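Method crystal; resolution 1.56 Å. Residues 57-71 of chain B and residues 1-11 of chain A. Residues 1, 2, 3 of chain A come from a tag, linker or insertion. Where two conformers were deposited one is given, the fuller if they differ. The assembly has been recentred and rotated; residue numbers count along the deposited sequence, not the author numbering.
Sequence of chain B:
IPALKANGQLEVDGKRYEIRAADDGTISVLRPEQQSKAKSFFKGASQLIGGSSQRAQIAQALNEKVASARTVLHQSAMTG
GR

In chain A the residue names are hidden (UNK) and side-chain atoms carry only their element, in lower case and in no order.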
# COMPACT_ATOMS: atom_id res chain seq x y z
N GLN B 57 -2.20 7.41 16.40
CA GLN B 57 -3.08 8.32 17.16
C GLN B 57 -3.88 9.22 16.23
O GLN B 57 -5.11 9.38 16.40
CB GLN B 57 -2.29 9.11 18.20
CG GLN B 57 -1.87 8.22 19.36
CD GLN B 57 -1.09 8.95 20.42
OE1 GLN B 57 -1.50 10.03 20.87
NE2 GLN B 57 0.04 8.37 20.84
N ILE B 58 -3.20 9.75 15.21
CA ILE B 58 -3.86 10.59 14.23
C ILE B 58 -4.91 9.79 13.45
O ILE B 58 -6.04 10.21 13.32
CB ILE B 58 -2.85 11.28 13.25
CG1 ILE B 58 -2.08 12.41 13.96
CG2 ILE B 58 -3.55 11.82 12.03
CD1 ILE B 58 -0.81 12.83 13.25
N ALA B 59 -4.55 8.59 12.98
CA ALA B 59 -5.45 7.78 12.16
C ALA B 59 -6.74 7.43 12.91
O ALA B 59 -7.81 7.45 12.34
CB ALA B 59 -4.74 6.50 11.69
N GLN B 60 -6.58 7.07 14.17
CA GLN B 60 -7.72 6.67 14.97
C GLN B 60 -8.64 7.86 15.16
O GLN B 60 -9.86 7.72 15.04
CB GLN B 60 -7.24 6.13 16.32
CG GLN B 60 -8.36 5.65 17.23
CD GLN B 60 -7.83 4.97 18.49
OE1 GLN B 60 -6.64 4.66 18.59
NE2 GLN B 60 -8.71 4.75 19.46
N ALA B 61 -8.07 9.03 15.41
CA ALA B 61 -8.90 10.24 15.55
C ALA B 61 -9.64 10.63 14.29
O ALA B 61 -10.76 11.07 14.35
CB ALA B 61 -8.11 11.43 16.05
N LEU B 62 -9.00 10.50 13.12
CA LEU B 62 -9.63 10.81 11.87
C LEU B 62 -10.80 9.85 11.62
O LEU B 62 -11.84 10.24 11.17
CB LEU B 62 -8.60 10.70 10.71
CG LEU B 62 -7.46 11.71 10.68
CD1 LEU B 62 -6.48 11.27 9.58
CD2 LEU B 62 -8.04 13.11 10.49
N ASN B 63 -10.60 8.58 11.92
CA ASN B 63 -11.63 7.61 11.67
C ASN B 63 -12.85 7.82 12.54
O ASN B 63 -13.98 7.60 12.07
CB ASN B 63 -11.04 6.20 11.76
CG ASN B 63 -10.24 5.85 10.52
OD1 ASN B 63 -10.42 6.42 9.47
ND2 ASN B 63 -9.36 4.89 10.66
N GLU B 64 -12.61 8.31 13.75
CA GLU B 64 -13.71 8.69 14.66
C GLU B 64 -14.51 9.87 14.08
O GLU B 64 -15.75 9.89 14.13
CB GLU B 64 -13.15 9.01 16.01
CG GLU B 64 -14.08 9.64 17.02
CD GLU B 64 -13.33 9.97 18.30
OE1 GLU B 64 -12.18 9.47 18.45
OE2 GLU B 64 -13.87 10.73 19.14
N LYS B 65 -13.80 10.85 13.51
CA LYS B 65 -14.48 11.96 12.88
C LYS B 65 -15.32 11.56 11.71
O LYS B 65 -16.39 12.14 11.47
CB LYS B 65 -13.53 13.12 12.48
CG LYS B 65 -12.89 13.74 13.71
CD LYS B 65 -13.87 14.68 14.41
CE LYS B 65 -13.37 15.23 15.73
NZ LYS B 65 -13.40 14.21 16.80
N VAL B 66 -14.84 10.59 10.94
CA VAL B 66 -15.56 10.06 9.79
C VAL B 66 -16.85 9.38 10.26
O VAL B 66 -17.91 9.57 9.68
CB VAL B 66 -14.68 9.07 8.99
CG1 VAL B 66 -15.49 8.27 7.98
CG2 VAL B 66 -13.53 9.82 8.30
N ALA B 67 -16.73 8.61 11.34
CA ALA B 67 -17.90 7.95 11.93
C ALA B 67 -18.92 8.96 12.40
O ALA B 67 -20.12 8.80 12.20
CB ALA B 67 -17.46 7.04 13.07
N SER B 68 -18.45 10.05 13.00
CA SER B 68 -19.36 11.14 13.41
C SER B 68 -20.10 11.80 12.25
O SER B 68 -21.29 12.17 12.35
CB SER B 68 -18.58 12.21 14.15
OG SER B 68 -18.06 11.74 15.34
N ALA B 69 -19.41 12.02 11.13
CA ALA B 69 -20.05 12.68 10.01
C ALA B 69 -21.16 11.79 9.47
O ALA B 69 -22.20 12.27 9.07
CB ALA B 69 -19.04 13.03 8.95
N ARG B 70 -20.96 10.48 9.50
CA ARG B 70 -21.99 9.55 9.05
C ARG B 70 -23.25 9.65 9.92
O ARG B 70 -24.36 9.64 9.39
CB ARG B 70 -21.48 8.12 9.12
CG ARG B 70 -20.64 7.79 7.94
CD ARG B 70 -19.85 6.54 8.21
NE ARG B 70 -18.88 6.35 7.14
CZ ARG B 70 -17.85 5.51 7.21
NH1 ARG B 70 -17.66 4.74 8.28
NH2 ARG B 70 -17.03 5.43 6.17
N THR B 71 -23.06 9.77 11.23
CA THR B 71 -24.20 9.96 12.15
C THR B 71 -25.03 11.22 11.87
O THR B 71 -26.26 11.21 12.00
CB THR B 71 -23.68 10.01 13.59
OG1 THR B 71 -23.04 8.76 13.87
CG2 THR B 71 -24.82 10.21 14.58
N UNK A 1 -6.93 19.71 18.84
CA UNK A 1 -7.94 19.29 17.88
C UNK A 1 -7.38 18.44 16.74
O UNK A 1 -6.20 18.47 16.43
c UNK A 1 -6.53 21.11 18.60
c UNK A 1 -7.20 21.46 17.28
c UNK A 1 -8.43 20.62 17.29
N UNK A 2 -8.29 17.74 16.08
CA UNK A 2 -8.00 16.96 14.91
C UNK A 2 -7.84 17.84 13.67
O UNK A 2 -8.72 18.64 13.29
c UNK A 2 -9.35 15.06 15.85
c UNK A 2 -8.90 15.24 13.35
c UNK A 2 -9.14 15.99 14.65
N UNK A 3 -6.72 17.62 12.98
CA UNK A 3 -6.39 18.31 11.78
C UNK A 3 -7.14 17.69 10.60
O UNK A 3 -6.69 16.75 9.95
o UNK A 3 -3.17 19.05 10.16
c UNK A 3 -4.87 18.23 11.58
o UNK A 3 -5.25 19.28 9.50
c UNK A 3 -4.41 18.90 10.32
N UNK A 4 -8.31 18.24 10.28
CA UNK A 4 -9.17 17.66 9.26
C UNK A 4 -8.56 17.56 7.86
O UNK A 4 -8.99 16.76 7.04
s UNK A 4 -11.60 16.83 11.29
c UNK A 4 -13.12 16.36 10.43
c UNK A 4 -11.17 18.42 10.57
c UNK A 4 -10.50 18.41 9.20
N UNK A 5 -7.52 18.35 7.58
CA UNK A 5 -6.84 18.23 6.30
C UNK A 5 -6.21 16.88 6.10
O UNK A 5 -6.02 16.49 4.95
o UNK A 5 -4.71 19.23 7.04
c UNK A 5 -5.78 19.34 6.14
N UNK A 6 -5.94 16.20 7.20
CA UNK A 6 -5.37 14.84 7.14
C UNK A 6 -6.38 13.83 6.57
O UNK A 6 -5.98 12.69 6.25
c UNK A 6 -4.80 14.39 8.43
n UNK A 6 -3.13 15.20 10.00
c UNK A 6 -3.46 15.05 8.74
o UNK A 6 -2.75 15.42 7.77
N UNK A 7 -7.65 14.20 6.40
CA UNK A 7 -8.59 13.30 5.71
C UNK A 7 -8.45 13.30 4.20
O UNK A 7 -9.16 12.64 3.51
c UNK A 7 -10.45 13.08 7.47
c UNK A 7 -10.65 11.56 7.40
c UNK A 7 -10.04 13.57 6.11
c UNK A 7 -11.64 13.88 7.95
N UNK A 8 -7.54 14.12 3.64
CA UNK A 8 -7.27 14.16 2.21
C UNK A 8 -7.00 12.76 1.61
O UNK A 8 -7.44 12.46 0.53
c UNK A 8 -4.57 14.77 -1.50
c UNK A 8 -6.32 16.39 -0.08
c UNK A 8 -4.86 14.50 -0.15
c UNK A 8 -6.02 16.69 -1.42
c UNK A 8 -6.04 15.04 1.99
c UNK A 8 -5.72 15.32 0.56
c UNK A 8 -5.16 15.86 -2.12
N UNK A 9 -6.23 11.96 2.35
CA UNK A 9 -5.83 10.62 1.92
C UNK A 9 -7.06 9.70 1.78
O UNK A 9 -7.21 9.04 0.76
c UNK A 9 -4.81 10.01 2.89
c UNK A 9 -1.55 11.91 2.22
c UNK A 9 -3.58 10.91 3.06
c UNK A 9 -2.61 11.01 2.06
o UNK A 9 -0.44 13.63 3.53
c UNK A 9 -1.50 12.71 3.32
c UNK A 9 -3.48 11.75 4.16
c UNK A 9 -2.44 12.63 4.31
N UNK A 10 -7.93 9.76 2.78
CA UNK A 10 -9.18 8.99 2.71
C UNK A 10 -10.01 9.43 1.54
O UNK A 10 -10.60 8.62 0.79
c UNK A 10 -9.97 9.18 3.99
c UNK A 10 -12.23 8.76 5.08
n UNK A 10 -14.42 8.40 3.86
c UNK A 10 -13.53 7.97 4.95
c UNK A 10 -11.34 8.54 3.88
N UNK A 11 -10.17 10.73 1.34
CA UNK A 11 -10.93 11.21 0.21
C UNK A 11 -10.42 10.68 -1.13
O UNK A 11 -11.17 10.30 -2.05
o UNK A 11 -11.47 13.12 1.52
c UNK A 11 -11.92 13.24 -0.88
c UNK A 11 -11.01 12.75 0.22

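Position 1 of chain A has three side-chain carbons that close a ring onto the backbone N, the mark of proline. Pro A1 comes from the expression tag, points away from chain B and makes no contact.

Position 2 carries three carbons, one bearing the other two, and they lie against Ala B61, Leu B62 and Lys B65: a fork at CB, hence valine. Val A2 is also tag-derived, yet it packs closely, with CG2 3.8 Å from Ala B61 CB and CG1 3.7 Å from Leu B62 CD2. The methyl of Ala B61 is short enough to let the branched side chain lie close to the helix.

Position 3 has two carbons, the second carrying two oxygens; its backbone O lies 3.9 Å from Leu B62 CD2. It is aspartate, the last tag residue. Asp A3 OD1 is held by the residue at position 5, and its backbone O accepts a hydrogen bond from the N of position 6, so it helps to hold the turn that follows.

Position 4 is an unbranched chain of two carbons, sulfur and one carbon, its tip against Lys B65, which only methionine fits. The flexible thioether, m at all three chi angles, brings Met A4 CE to 3.9 Å from Lys B65 CB, against the aliphatic part of that lysine.

Position 5, one carbon then one oxygen, is serine. Ser A5 faces away from chain B, and its OG donates to Asp A3 OD1 at 2.5 Å.

Position 6 has two carbons, the second bearing one oxygen and one nitrogen, beside Ile B58 and Leu B62: asparagine. Buried, Asn A6 points its CB toward chain B and gives Leu B62 a carbon surface, 3.7 Å from CD1, while its ND2 lies 4.0 Å from Ile B58 CG2.

Position 7 shows four carbons forked at the second, lying against Leu B62 and Val B66: leucine. The forked end of Leu A7 brings carbons near both, CG 3.9 Å from Leu B62 CD2 and CD2 3.5 Å from Val B66 CG2.

Positions 8 and 9 each have one carbon and a six-carbon ring; only the second ring bears an oxygen. They are phenylalanine and tyrosine, and neither Phe A8 nor Tyr A9 touches this helix.

Position 10 is four carbons in a row ending in nitrogen, passing Val B66 and nearing Arg B70: lysine. The extended methylenes of Lys A10 place CE 3.6 Å from Val B66 CG1, while NZ is hydrogen-bonded elsewhere in the structure and sits 4.6 Å from Arg B70 NH2, a like charge.

Position 11, one carbon carrying an oxygen and a carbon, is threonine; Thr A11 lies out of reach.

The contact buries 507 Å² without a hydrogen bond across it. Leu B62 is its hub, meeting Val A2, Asp A3, Asn A6 and Leu A7, and Val B66 extends the apolar packing to Lys A10.

Chain A, residues 1-11: PVDMSNLFYKT
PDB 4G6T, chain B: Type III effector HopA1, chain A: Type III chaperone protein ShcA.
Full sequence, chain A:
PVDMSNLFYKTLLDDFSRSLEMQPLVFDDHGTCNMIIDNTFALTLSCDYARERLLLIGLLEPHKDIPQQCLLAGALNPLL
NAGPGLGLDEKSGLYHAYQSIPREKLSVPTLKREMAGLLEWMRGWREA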